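Local atomic coordinates of peptidoglycan synthetase penicillin-binding protein 3 (Bifidobacterium adolescentis, PDB entry 4YE5), a protein that probably binds penicillin and, as a member of the transpeptidase family, probably cross-links peptidoglycan during cell-wall synthesis. Residues 33-39 with 214-220; 136-140 with 189-193; 220-226 with 545-550; 227-231 with 257-261. All coordinates share one frame; numbering follows the deposited sequence.

Contact 1: residues 33-39 with 214-220; sequences GKIMDTN and DVTLTID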
loop_
_atom_site.group_PDB
_atom_site.type_symbol
_atom_site.label_atom_id
_atom_site.label_comp_id
_atom_site.label_asym_id
_atom_site.label_seq_id
_atom_site.Cartn_x
_atom_site.Cartn_y
_atom_site.Cartn_z
ATOM N N GLY A 33 6.720 12.349 -10.357
ATOM C CA GLY A 33 5.802 11.519 -11.114
ATOM C C GLY A 33 4.441 11.343 -10.457
ATOM O O GLY A 33 4.235 11.715 -9.301
ATOM N N LYS A 34 3.498 10.800 -11.215
ATOM C CA LYS A 34 2.150 10.568 -10.705
ATOM C C LYS A 34 2.010 9.189 -10.055
ATOM O O LYS A 34 2.816 8.277 -10.291
ATOM C CB LYS A 34 1.098 10.686 -11.821
ATOM C CG LYS A 34 1.218 11.892 -12.750
ATOM C CD LYS A 34 0.019 11.935 -13.706
ATOM C CE LYS A 34 0.403 12.360 -15.127
ATOM N NZ LYS A 34 1.221 13.606 -15.195
ATOM N N ILE A 35 0.981 9.056 -9.234
ATOM C CA ILE A 35 0.523 7.748 -8.781
ATOM C C ILE A 35 -0.861 7.533 -9.369
ATOM O O ILE A 35 -1.715 8.425 -9.310
ATOM C CB ILE A 35 0.457 7.647 -7.249
ATOM C CG1 ILE A 35 1.855 7.842 -6.648
ATOM C CG2 ILE A 35 -0.131 6.255 -6.838
ATOM C CD1 ILE A 35 1.870 8.187 -5.153
HETATM N N MSE A 36 -1.072 6.359 -9.954
HETATM C CA MSE A 36 -2.329 6.041 -10.621
HETATM C C MSE A 36 -2.861 4.705 -10.138
HETATM O O MSE A 36 -2.092 3.878 -9.657
HETATM C CB MSE A 36 -2.092 5.970 -12.134
HETATM C CG MSE A 36 -1.751 7.324 -12.744
HETATM SE SE MSE A 36 -1.208 7.128 -14.597
HETATM C CE MSE A 36 0.416 6.078 -14.348
ATOM N N ASP A 37 -4.168 4.481 -10.262
ATOM C CA ASP A 37 -4.712 3.177 -9.887
ATOM C C ASP A 37 -4.493 2.227 -11.066
ATOM O O ASP A 37 -3.939 2.622 -12.109
ATOM C CB ASP A 37 -6.199 3.260 -9.440
ATOM C CG ASP A 37 -7.219 3.115 -10.599
ATOM O OD1 ASP A 37 -6.884 3.363 -11.779
ATOM O OD2 ASP A 37 -8.390 2.741 -10.314
ATOM N N THR A 38 -4.960 0.997 -10.907
ATOM C CA THR A 38 -4.748 -0.058 -11.887
ATOM C C THR A 38 -5.240 0.288 -13.304
ATOM O O THR A 38 -4.732 -0.258 -14.273
ATOM C CB THR A 38 -5.369 -1.388 -11.406
ATOM O OG1 THR A 38 -4.821 -2.482 -12.151
ATOM C CG2 THR A 38 -6.886 -1.368 -11.557
ATOM N N ASN A 39 -6.210 1.194 -13.415
ATOM C CA ASN A 39 -6.756 1.582 -14.716
ATOM C C ASN A 39 -6.242 2.925 -15.232
ATOM O O ASN A 39 -6.762 3.449 -16.205
ATOM C CB ASN A 39 -8.283 1.634 -14.680
ATOM C CG ASN A 39 -8.892 0.336 -14.200
ATOM O OD1 ASN A 39 -9.590 0.306 -13.193
ATOM N ND2 ASN A 39 -8.607 -0.751 -14.910
ATOM N N ASP A 214 6.066 7.612 -13.507
ATOM C CA ASP A 214 4.742 7.422 -12.916
ATOM C C ASP A 214 4.593 5.988 -12.418
ATOM O O ASP A 214 5.159 5.062 -12.993
ATOM C CB ASP A 214 3.638 7.722 -13.923
ATOM C CG ASP A 214 3.764 9.119 -14.537
ATOM O OD1 ASP A 214 4.077 10.091 -13.812
ATOM O OD2 ASP A 214 3.528 9.232 -15.751
ATOM N N VAL A 215 3.812 5.821 -11.359
ATOM C CA VAL A 215 3.628 4.528 -10.722
ATOM C C VAL A 215 2.162 4.128 -10.823
ATOM O O VAL A 215 1.266 4.896 -10.438
ATOM C CB VAL A 215 4.044 4.599 -9.232
ATOM C CG1 VAL A 215 3.578 3.359 -8.481
ATOM C CG2 VAL A 215 5.556 4.775 -9.106
ATOM N N THR A 216 1.914 2.936 -11.350
ATOM C CA THR A 216 0.566 2.372 -11.420
ATOM C C THR A 216 0.390 1.276 -10.367
ATOM O O THR A 216 1.177 0.323 -10.328
ATOM C CB THR A 216 0.313 1.781 -12.828
ATOM O OG1 THR A 216 0.314 2.841 -13.798
ATOM C CG2 THR A 216 -1.021 1.047 -12.887
ATOM N N LEU A 217 -0.633 1.417 -9.520
ATOM C CA LEU A 217 -0.912 0.458 -8.443
ATOM C C LEU A 217 -1.766 -0.682 -8.979
ATOM O O LEU A 217 -2.419 -0.527 -10.003
ATOM C CB LEU A 217 -1.692 1.149 -7.300
ATOM C CG LEU A 217 -1.083 2.449 -6.746
ATOM C CD1 LEU A 217 -1.915 2.923 -5.510
ATOM C CD2 LEU A 217 0.356 2.159 -6.370
ATOM N N THR A 218 -1.770 -1.815 -8.282
ATOM C CA THR A 218 -2.753 -2.858 -8.557
ATOM C C THR A 218 -4.125 -2.498 -7.955
ATOM O O THR A 218 -5.137 -3.115 -8.299
ATOM C CB THR A 218 -2.318 -4.190 -7.959
ATOM O OG1 THR A 218 -2.173 -4.031 -6.545
ATOM C CG2 THR A 218 -0.966 -4.666 -8.583
ATOM N N ILE A 219 -4.143 -1.520 -7.048
ATOM C CA ILE A 219 -5.385 -1.091 -6.405
ATOM C C ILE A 219 -6.362 -0.559 -7.450
ATOM O O ILE A 219 -5.983 0.217 -8.324
ATOM C CB ILE A 219 -5.139 0.040 -5.378
ATOM C CG1 ILE A 219 -4.182 -0.411 -4.274
ATOM C CG2 ILE A 219 -6.473 0.564 -4.790
ATOM C CD1 ILE A 219 -4.793 -1.419 -3.274
ATOM N N ASP A 220 -7.617 -0.979 -7.346
ATOM C CA ASP A 220 -8.699 -0.449 -8.183
ATOM C C ASP A 220 -9.498 0.549 -7.357
ATOM O O ASP A 220 -10.012 0.204 -6.297
ATOM C CB ASP A 220 -9.643 -1.578 -8.608
ATOM C CG ASP A 220 -10.750 -1.096 -9.536
ATOM O OD1 ASP A 220 -11.735 -0.521 -9.028
ATOM O OD2 ASP A 220 -10.632 -1.292 -10.770
HETATM O O HOH W 1 4.541 12.719 -14.635
HETATM O O HOH W 2 -5.419 -4.680 -10.476
#

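Contact 2: residues 136-140 with 189-193; sequences LGGIV and VYQQG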
loop_
_atom_site.group_PDB
_atom_site.type_symbol
_atom_site.label_atom_id
_atom_site.label_comp_id
_atom_site.label_asym_id
_atom_site.label_seq_id
_atom_site.Cartn_x
_atom_site.Cartn_y
_atom_site.Cartn_z
ATOM N N LEU A 136 19.380 35.987 -18.941
ATOM C CA LEU A 136 19.772 36.355 -17.579
ATOM C C LEU A 136 20.057 35.116 -16.720
ATOM O O LEU A 136 19.727 35.109 -15.527
ATOM C CB LEU A 136 18.608 37.081 -16.884
ATOM C CG LEU A 136 18.085 38.405 -17.441
ATOM C CD1 LEU A 136 16.719 38.706 -16.818
ATOM C CD2 LEU A 136 19.097 39.535 -17.209
ATOM N N GLY A 137 20.618 34.053 -17.292
ATOM C CA GLY A 137 20.821 32.838 -16.499
ATOM C C GLY A 137 21.916 33.081 -15.483
ATOM O O GLY A 137 22.872 33.794 -15.755
ATOM N N GLY A 138 21.779 32.495 -14.306
ATOM C CA GLY A 138 22.655 32.831 -13.210
ATOM C C GLY A 138 21.988 33.892 -12.354
ATOM O O GLY A 138 21.885 33.738 -11.144
ATOM N N ILE A 139 21.504 34.960 -12.982
ATOM C CA ILE A 139 20.990 36.102 -12.217
ATOM C C ILE A 139 19.566 35.867 -11.742
ATOM O O ILE A 139 19.215 36.174 -10.606
ATOM C CB ILE A 139 21.059 37.394 -13.033
ATOM C CG1 ILE A 139 22.503 37.608 -13.499
ATOM C CG2 ILE A 139 20.526 38.592 -12.209
ATOM C CD1 ILE A 139 22.660 38.718 -14.468
ATOM N N VAL A 140 18.748 35.317 -12.623
ATOM C CA VAL A 140 17.373 34.998 -12.284
ATOM C C VAL A 140 17.170 33.503 -12.554
ATOM O O VAL A 140 17.645 32.981 -13.562
ATOM C CB VAL A 140 16.399 35.828 -13.139
ATOM C CG1 VAL A 140 14.974 35.490 -12.798
ATOM C CG2 VAL A 140 16.659 37.317 -12.944
ATOM N N VAL A 189 25.583 25.533 -14.914
ATOM C CA VAL A 189 26.661 26.264 -14.276
ATOM C C VAL A 189 26.978 27.503 -15.100
ATOM O O VAL A 189 27.144 27.415 -16.312
ATOM C CB VAL A 189 27.902 25.374 -14.136
ATOM C CG1 VAL A 189 29.016 26.121 -13.440
ATOM C CG2 VAL A 189 27.542 24.100 -13.364
ATOM N N TYR A 190 27.037 28.662 -14.452
ATOM C CA TYR A 190 27.272 29.920 -15.160
ATOM C C TYR A 190 28.577 30.555 -14.716
ATOM O O TYR A 190 28.883 30.537 -13.539
ATOM C CB TYR A 190 26.137 30.894 -14.863
ATOM C CG TYR A 190 24.831 30.462 -15.455
ATOM C CD1 TYR A 190 24.502 30.799 -16.766
ATOM C CD2 TYR A 190 23.921 29.704 -14.713
ATOM C CE1 TYR A 190 23.305 30.387 -17.324
ATOM C CE2 TYR A 190 22.715 29.305 -15.262
ATOM C CZ TYR A 190 22.424 29.644 -16.567
ATOM O OH TYR A 190 21.243 29.234 -17.117
ATOM N N GLN A 191 29.338 31.131 -15.643
ATOM C CA GLN A 191 30.470 31.942 -15.229
ATOM C C GLN A 191 29.960 33.362 -15.058
ATOM O O GLN A 191 29.642 34.027 -16.037
ATOM C CB GLN A 191 31.592 31.908 -16.263
ATOM C CG GLN A 191 31.997 30.520 -16.708
ATOM C CD GLN A 191 32.513 29.644 -15.577
ATOM O OE1 GLN A 191 32.074 28.498 -15.411
ATOM N NE2 GLN A 191 33.462 30.168 -14.807
ATOM N N GLN A 192 29.852 33.829 -13.821
ATOM C CA GLN A 192 29.298 35.161 -13.609
ATOM C C GLN A 192 30.397 36.175 -13.356
ATOM O O GLN A 192 30.174 37.380 -13.463
ATOM C CB GLN A 192 28.246 35.190 -12.493
ATOM C CG GLN A 192 26.869 34.602 -12.867
ATOM C CD GLN A 192 26.178 35.272 -14.087
ATOM O OE1 GLN A 192 25.346 34.639 -14.743
ATOM N NE2 GLN A 192 26.517 36.544 -14.381
ATOM N N GLY A 193 31.587 35.679 -13.036
ATOM C CA GLY A 193 32.730 36.547 -12.850
ATOM C C GLY A 193 33.416 36.880 -14.168
ATOM O O GLY A 193 32.823 36.732 -15.242
#

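Contact 3: residues 220-226 with 545-550; sequences DRDVQWY and FLMQKY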
loop_
_atom_site.group_PDB
_atom_site.type_symbol
_atom_site.label_atom_id
_atom_site.label_comp_id
_atom_site.label_asym_id
_atom_site.label_seq_id
_atom_site.Cartn_x
_atom_site.Cartn_y
_atom_site.Cartn_z
ATOM N N ASP A 220 -7.617 -0.979 -7.346
ATOM C CA ASP A 220 -8.699 -0.449 -8.183
ATOM C C ASP A 220 -9.498 0.549 -7.357
ATOM O O ASP A 220 -10.012 0.204 -6.297
ATOM C CB ASP A 220 -9.643 -1.578 -8.608
ATOM C CG ASP A 220 -10.750 -1.096 -9.536
ATOM O OD1 ASP A 220 -11.735 -0.521 -9.028
ATOM O OD2 ASP A 220 -10.632 -1.292 -10.770
ATOM N N ARG A 221 -9.618 1.766 -7.880
ATOM C CA ARG A 221 -10.247 2.899 -7.194
ATOM C C ARG A 221 -11.674 2.548 -6.780
ATOM O O ARG A 221 -12.097 2.875 -5.681
ATOM C CB ARG A 221 -10.264 4.112 -8.151
ATOM C CG ARG A 221 -10.301 5.492 -7.527
ATOM C CD ARG A 221 -10.308 6.603 -8.611
ATOM N NE ARG A 221 -11.437 6.414 -9.503
ATOM C CZ ARG A 221 -12.583 7.081 -9.428
ATOM N NH1 ARG A 221 -12.749 8.055 -8.546
ATOM N NH2 ARG A 221 -13.558 6.793 -10.270
ATOM N N ASP A 222 -12.413 1.873 -7.660
ATOM C CA ASP A 222 -13.807 1.503 -7.371
ATOM C C ASP A 222 -13.923 0.415 -6.303
ATOM O O ASP A 222 -14.801 0.476 -5.436
ATOM C CB ASP A 222 -14.542 1.087 -8.653
ATOM C CG ASP A 222 -14.449 2.159 -9.751
ATOM O OD1 ASP A 222 -15.020 3.259 -9.561
ATOM O OD2 ASP A 222 -13.783 1.913 -10.791
ATOM N N VAL A 223 -13.059 -0.589 -6.350
ATOM C CA VAL A 223 -13.091 -1.609 -5.288
ATOM C C VAL A 223 -12.638 -1.004 -3.950
ATOM O O VAL A 223 -13.206 -1.293 -2.893
ATOM C CB VAL A 223 -12.205 -2.821 -5.640
ATOM C CG1 VAL A 223 -12.216 -3.859 -4.507
ATOM C CG2 VAL A 223 -12.672 -3.462 -6.993
ATOM N N GLN A 224 -11.599 -0.178 -3.996
ATOM C CA GLN A 224 -11.092 0.455 -2.780
ATOM C C GLN A 224 -12.172 1.341 -2.162
ATOM O O GLN A 224 -12.415 1.308 -0.957
ATOM C CB GLN A 224 -9.845 1.307 -3.094
ATOM C CG GLN A 224 -9.234 1.970 -1.834
ATOM C CD GLN A 224 -8.423 0.997 -0.969
ATOM O OE1 GLN A 224 -7.924 -0.015 -1.447
ATOM N NE2 GLN A 224 -8.244 1.346 0.294
ATOM N N TRP A 225 -12.829 2.131 -2.994
ATOM C CA TRP A 225 -13.879 3.025 -2.502
ATOM C C TRP A 225 -15.013 2.232 -1.875
ATOM O O TRP A 225 -15.475 2.577 -0.786
ATOM C CB TRP A 225 -14.442 3.931 -3.606
ATOM C CG TRP A 225 -15.444 4.930 -3.069
ATOM C CD1 TRP A 225 -15.181 6.203 -2.627
ATOM C CD2 TRP A 225 -16.859 4.734 -2.900
ATOM N NE1 TRP A 225 -16.342 6.804 -2.203
ATOM C CE2 TRP A 225 -17.383 5.924 -2.352
ATOM C CE3 TRP A 225 -17.731 3.665 -3.149
ATOM C CZ2 TRP A 225 -18.738 6.074 -2.049
ATOM C CZ3 TRP A 225 -19.080 3.818 -2.846
ATOM C CH2 TRP A 225 -19.567 5.011 -2.303
ATOM N N TYR A 226 -15.466 1.175 -2.548
ATOM C CA TYR A 226 -16.589 0.401 -1.989
ATOM C C TYR A 226 -16.196 -0.308 -0.688
ATOM O O TYR A 226 -16.990 -0.430 0.253
ATOM C CB TYR A 226 -17.159 -0.592 -3.003
ATOM C CG TYR A 226 -18.517 -1.131 -2.588
ATOM C CD1 TYR A 226 -19.686 -0.396 -2.810
ATOM C CD2 TYR A 226 -18.626 -2.354 -1.976
ATOM C CE1 TYR A 226 -20.929 -0.887 -2.413
ATOM C CE2 TYR A 226 -19.860 -2.850 -1.552
ATOM C CZ TYR A 226 -21.008 -2.122 -1.785
ATOM O OH TYR A 226 -22.228 -2.635 -1.381
ATOM N N PHE A 545 -20.491 -7.209 -4.013
ATOM C CA PHE A 545 -20.095 -6.133 -4.929
ATOM C C PHE A 545 -19.139 -6.648 -6.018
ATOM O O PHE A 545 -19.277 -6.286 -7.170
ATOM C CB PHE A 545 -19.430 -4.994 -4.142
ATOM C CG PHE A 545 -18.808 -3.924 -5.012
ATOM C CD1 PHE A 545 -19.599 -2.949 -5.616
ATOM C CD2 PHE A 545 -17.440 -3.880 -5.200
ATOM C CE1 PHE A 545 -19.031 -1.965 -6.418
ATOM C CE2 PHE A 545 -16.857 -2.894 -5.991
ATOM C CZ PHE A 545 -17.655 -1.938 -6.600
ATOM N N LEU A 546 -18.166 -7.479 -5.631
ATOM C CA LEU A 546 -17.154 -7.984 -6.574
ATOM C C LEU A 546 -17.713 -8.904 -7.651
ATOM O O LEU A 546 -17.288 -8.841 -8.802
ATOM C CB LEU A 546 -16.041 -8.721 -5.841
ATOM C CG LEU A 546 -15.101 -7.894 -4.968
ATOM C CD1 LEU A 546 -14.252 -8.828 -4.093
ATOM C CD2 LEU A 546 -14.204 -6.980 -5.830
HETATM N N MSE A 547 -18.651 -9.773 -7.282
HETATM C CA MSE A 547 -19.272 -10.651 -8.271
HETATM C C MSE A 547 -20.070 -9.827 -9.281
HETATM O O MSE A 547 -20.104 -10.160 -10.453
HETATM C CB MSE A 547 -20.198 -11.701 -7.614
HETATM C CG MSE A 547 -19.561 -12.564 -6.551
HETATM SE SE MSE A 547 -18.175 -13.747 -7.236
HETATM C CE MSE A 547 -16.616 -12.717 -6.760
ATOM N N GLN A 548 -20.730 -8.770 -8.820
ATOM C CA GLN A 548 -21.512 -7.903 -9.722
ATOM C C GLN A 548 -20.590 -7.049 -10.590
ATOM O O GLN A 548 -20.788 -6.949 -11.793
ATOM C CB GLN A 548 -22.466 -6.996 -8.918
ATOM C CG GLN A 548 -23.028 -5.763 -9.689
ATOM C CD GLN A 548 -24.340 -6.048 -10.414
ATOM O OE1 GLN A 548 -25.002 -7.053 -10.150
ATOM N NE2 GLN A 548 -24.723 -5.156 -11.330
ATOM N N LYS A 549 -19.575 -6.434 -9.975
ATOM C CA LYS A 549 -18.659 -5.576 -10.730
ATOM C C LYS A 549 -17.956 -6.337 -11.841
ATOM O O LYS A 549 -17.883 -5.866 -12.963
ATOM C CB LYS A 549 -17.599 -4.927 -9.832
ATOM C CG LYS A 549 -16.616 -4.006 -10.603
ATOM C CD LYS A 549 -15.598 -3.366 -9.617
ATOM C CE LYS A 549 -14.440 -2.700 -10.361
ATOM N NZ LYS A 549 -14.981 -1.653 -11.256
ATOM N N TYR A 550 -17.424 -7.508 -11.528
ATOM C CA TYR A 550 -16.660 -8.246 -12.536
ATOM C C TYR A 550 -17.512 -9.245 -13.301
ATOM O O TYR A 550 -16.993 -10.022 -14.110
ATOM C CB TYR A 550 -15.430 -8.912 -11.899
ATOM C CG TYR A 550 -14.467 -7.873 -11.370
ATOM C CD1 TYR A 550 -13.622 -7.174 -12.237
ATOM C CD2 TYR A 550 -14.441 -7.540 -10.023
ATOM C CE1 TYR A 550 -12.754 -6.195 -11.765
ATOM C CE2 TYR A 550 -13.563 -6.568 -9.539
ATOM C CZ TYR A 550 -12.725 -5.900 -10.410
ATOM O OH TYR A 550 -11.858 -4.929 -9.926
HETATM O O HOH W 3 -10.254 -3.745 -11.694
HETATM O O HOH W 4 -12.779 -0.235 -12.024
#

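Contact 4: residues 227-231 with 257-261; sequences TEKVL and ALADS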
loop_
_atom_site.group_PDB
_atom_site.type_symbol
_atom_site.label_atom_id
_atom_site.label_comp_id
_atom_site.label_asym_id
_atom_site.label_seq_id
_atom_site.Cartn_x
_atom_site.Cartn_y
_atom_site.Cartn_z
ATOM N N THR A 227 -14.957 -0.790 -0.631
ATOM C CA THR A 227 -14.513 -1.486 0.563
ATOM C C THR A 227 -14.453 -0.513 1.753
ATOM O O THR A 227 -14.874 -0.856 2.864
ATOM C CB THR A 227 -13.142 -2.147 0.330
ATOM O OG1 THR A 227 -13.259 -3.088 -0.751
ATOM C CG2 THR A 227 -12.695 -2.878 1.585
ATOM N N GLU A 228 -13.955 0.698 1.511
ATOM C CA GLU A 228 -13.930 1.719 2.564
ATOM C C GLU A 228 -15.349 2.103 2.987
ATOM O O GLU A 228 -15.619 2.305 4.172
ATOM C CB GLU A 228 -13.125 2.953 2.124
ATOM C CG GLU A 228 -11.623 2.658 2.069
ATOM C CD GLU A 228 -10.774 3.848 1.612
ATOM O OE1 GLU A 228 -11.331 4.938 1.412
ATOM O OE2 GLU A 228 -9.541 3.677 1.496
ATOM N N LYS A 229 -16.250 2.169 2.015
ATOM C CA LYS A 229 -17.660 2.439 2.278
ATOM C C LYS A 229 -18.302 1.316 3.138
ATOM O O LYS A 229 -19.048 1.580 4.088
ATOM C CB LYS A 229 -18.419 2.596 0.951
ATOM C CG LYS A 229 -19.899 2.995 1.118
ATOM C CD LYS A 229 -20.018 4.407 1.682
ATOM C CE LYS A 229 -21.479 4.803 1.916
ATOM N NZ LYS A 229 -21.553 6.158 2.522
ATOM N N VAL A 230 -18.004 0.064 2.809
ATOM C CA VAL A 230 -18.510 -1.049 3.609
ATOM C C VAL A 230 -17.978 -0.966 5.036
ATOM O O VAL A 230 -18.707 -1.184 6.005
ATOM C CB VAL A 230 -18.129 -2.408 2.998
ATOM C CG1 VAL A 230 -18.348 -3.530 4.008
ATOM C CG2 VAL A 230 -18.951 -2.644 1.730
ATOM N N LEU A 231 -16.704 -0.632 5.182
ATOM C CA LEU A 231 -16.154 -0.506 6.535
ATOM C C LEU A 231 -16.793 0.654 7.307
ATOM O O LEU A 231 -17.013 0.549 8.520
ATOM C CB LEU A 231 -14.629 -0.349 6.504
ATOM C CG LEU A 231 -13.865 -1.590 6.036
ATOM C CD1 LEU A 231 -12.411 -1.230 5.911
ATOM C CD2 LEU A 231 -14.084 -2.780 7.011
ATOM N N ALA A 257 -7.631 -4.060 -3.206
ATOM C CA ALA A 257 -8.017 -3.107 -2.166
ATOM C C ALA A 257 -7.337 -3.467 -0.862
ATOM O O ALA A 257 -7.172 -4.647 -0.545
ATOM C CB ALA A 257 -9.561 -3.065 -1.965
ATOM N N LEU A 258 -6.968 -2.440 -0.097
ATOM C CA LEU A 258 -6.377 -2.625 1.223
ATOM C C LEU A 258 -6.835 -1.444 2.044
ATOM O O LEU A 258 -6.347 -0.321 1.854
ATOM C CB LEU A 258 -4.847 -2.655 1.133
ATOM C CG LEU A 258 -4.043 -2.889 2.421
ATOM C CD1 LEU A 258 -4.495 -4.213 3.091
ATOM C CD2 LEU A 258 -2.534 -2.937 2.122
ATOM N N ALA A 259 -7.780 -1.686 2.941
ATOM C CA ALA A 259 -8.598 -0.594 3.473
ATOM C C ALA A 259 -8.732 -0.647 4.981
ATOM O O ALA A 259 -8.649 -1.725 5.582
ATOM C CB ALA A 259 -9.992 -0.651 2.833
ATOM N N ASP A 260 -8.921 0.520 5.597
ATOM C CA ASP A 260 -9.218 0.572 7.019
ATOM C C ASP A 260 -10.378 1.545 7.256
ATOM O O ASP A 260 -10.782 2.273 6.346
ATOM C CB ASP A 260 -7.985 0.949 7.849
ATOM C CG ASP A 260 -7.420 2.323 7.488
ATOM O OD1 ASP A 260 -8.176 3.322 7.484
ATOM O OD2 ASP A 260 -6.213 2.394 7.179
ATOM N N SER A 261 -10.935 1.511 8.460
ATOM C CA SER A 261 -12.096 2.333 8.805
ATOM C C SER A 261 -11.717 3.754 9.214
ATOM O O SER A 261 -12.591 4.556 9.532
ATOM C CB SER A 261 -12.848 1.690 9.982
ATOM O OG SER A 261 -11.920 1.470 11.031
HETATM O O HOH W 5 -8.523 2.983 3.924
HETATM O O HOH W 6 -13.859 3.546 5.955
#

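Contact 1: residues 33-39 with 214-220
Met36, a selenomethionine, and its neighbours pair with strand 214-217 through backbone hydrogen bonds in parallel register. Val215 N gives to Lys34 O, Met36 N to Val215 O (2.8 Å), and Leu217 N to Met36 O; beyond these, Thr38 N reaches Ile219 O at 2.9 Å. At the other end a side chain replaces a carbonyl: Asp214 OD1 accepts from Lys34 N at 2.8 Å in a straight bond (179°), met on the anti side, tilted 26° from the carboxylate plane. Both strands are central in a six-stranded mixed sheet, flanked by strands 42-46 and 430-434, pairing the dimerisation-family part with the run leading into helix 221-238. Apolar contacts fill one face, where branched Ile35, Val215 and Leu217 suit a buried sheet: Ile35 CG2 lies 3.9 Å from Leu217 CG, and Ile173 covers both. On the other face the Met36 chain bends at its last torsion (chi3 -64°), bringing CE 3.6 Å from Asp214 CB and against Thr216. Of the polar groups, Asp37 OD1 accepts from Asn39 N at 2.8 Å, an Asx turn, while its OD2 receives Arg221 N. Thr38 OG1 bonds Lys431 NZ and a water that donates to Thr218 O.

Contact 2: residues 136-140 with 189-193
Tyr190 lays one face of its ring over the peptide joining Gly137 to Gly138. The ring comes from strand 186-191, the middle strand of a three-stranded antiparallel sheet, and meets the turn between helix 125-132 and strand 140-144, both within the dimerisation-family region. Glycines suit this turn: the bare peptide lies flat beneath the ring, Tyr190 OH and the Gln192 amide fill the space where side chains of residues 137 and 138 would begin, and Gly138 has a positive phi (95°). The turn is closed by its own backbone, Val140 N donating to Leu136 O. Tyr190 reaches it with CG anti to its carbonyl carbon (chi1 -68°), and its hydroxyl ends beside Gly137 CA and is bonded to Gln188 OE1. Alongside, the Gln192 chain bends at chi2 and brings its amide against the Gly137 carbonyl and Gly138 CA. Ile139 leans on Gln58 and Ala59, so the turn also packs on helix 56-61. No clear hydrogen bond crosses between the segments; the ring face and the Gln192 side chain share the contact. Gly138 CA makes a CH-pi contact 4.1 Å from the centroid of the Tyr190 ring, 26° off its normal, and Gly138 N lies 3.5 Å from Tyr190 CE2.

Contact 3: residues 220-226 with 545-550
Tyr226 and Phe545 form an offset stack at the apolar centre of this contact, their ring centroids 4.1 Å apart and planes only 10° from parallel. The two side chains slide past each other in opposite directions, each with CG anti to its backbone N (chi1 -165° for Tyr226), so that Tyr226 CB lies over the face of the Phe545 ring in a CH-pi contact while Phe545 CB lies 3.4 Å from Tyr226 CE2. Next to them Val223, short and branched, fits between the helices: its CG1 meets Leu546 CD2 at 3.9 Å, and its CG2 sits at the edge of the Tyr550 ring, 3.4 Å from Tyr550 OH. Segments 221-226 and 545-549 run nearly antiparallel (154°); their parent helices, 221-238 and 535-549, lie beside the five-stranded sheet, as the N- and C-terminal helices do in the penicillin-binding and beta-lactamase fold. Further out the contact turns polar. Asp220 is the N-cap of helix 221-238, its OD1 accepting from Val223 N at 3.0 Å and weakly from Asp222 N, while a water bridges Asp220 OD2 to Tyr550 OH. The Lys549 chain, extended as far as CE and then bent at its last torsion, runs past Val223 CG2 and carries NZ into a long salt bridge with Asp222 OD2 (3.8 Å). A water that accepts from Lys549 NZ lies 2.7 Å from both Asp222 OD2 and Asp220 OD2. Lys549 therefore meets the two carboxylates largely through water and at a distance and, together with Arg221 and the helix start, probably eases their crowding.

Contact 4: residues 227-231 with 257-261
Thr227 and Ala259 meet where helix 221-238 lies along strand 255-260, an outermost strand of the five-stranded antiparallel sheet characteristic of the penicillin-binding fold. The axes of segments 227-231 and 257-260 come within 7.8 Å and run only 27° apart, a spacing that small residues on the strand permit. In the tight part, the Ala259 methyl sits under Thr227 CG2, Glu228 CG and Leu231 CD1: Thr227 CG2 stands 3.7 Å from Ala259 CB, and Glu228 CG 3.8 Å from it. Thr227 has OG1 anti to its carbonyl carbon (chi1 -60°), which turns CG2 towards Ala259 and lets OG1 bond back to Val223 O within the helix while brushing the Ala257 methyl. One helical turn on, Leu231 uses its CD1 branch to cover the strand backbone, 3.7 Å from Asp260 C, and it also touches Ala245 on the adjacent strand 242-249. The polar side of the contact is looser and is mediated by water. Glu228 keeps its aliphatic part on Ala259, but beyond CG the chain is extended and the carboxylate reaches past the alanine, where OE2 receives Met156 N and Gln224 NE2. Asp260 points away from the helix, its OD1 taken by Asp262 N, while Ser261 OG bonds Gly243 N at the neighbouring strand. One water donates to Glu228 O at 2.8 Å and, weakly, to Asp260 O. The firmer bridge is another water, which donates to Glu228 OE2 at 2.7 Å and accepts from Asp260 N at 3.0 Å.

How the contacts relate
Contacts 1, 3 and 4 form one connected region. Contact 1 shares Asp220 with contact 3, where strand 214-217 gives way to helix 221-238, and touches contact 4 through Ile219 CD1 on Ala257. That helix serves both contacts 3 and 4, whose centres are about 11 Å apart. Gln224 OE1, 2.9 Å from Leu258 N, probably bonds the two together. Contact 2 stands apart, its centre about 40 Å from that of contact 1, at the far end of the elongated N-terminal part. Along the chain it is nested inside the loop closed by contact 1, and contact 4 inside that of contact 3. The mixed sheet sits between the distant dimerisation-family part and the transpeptidase fold.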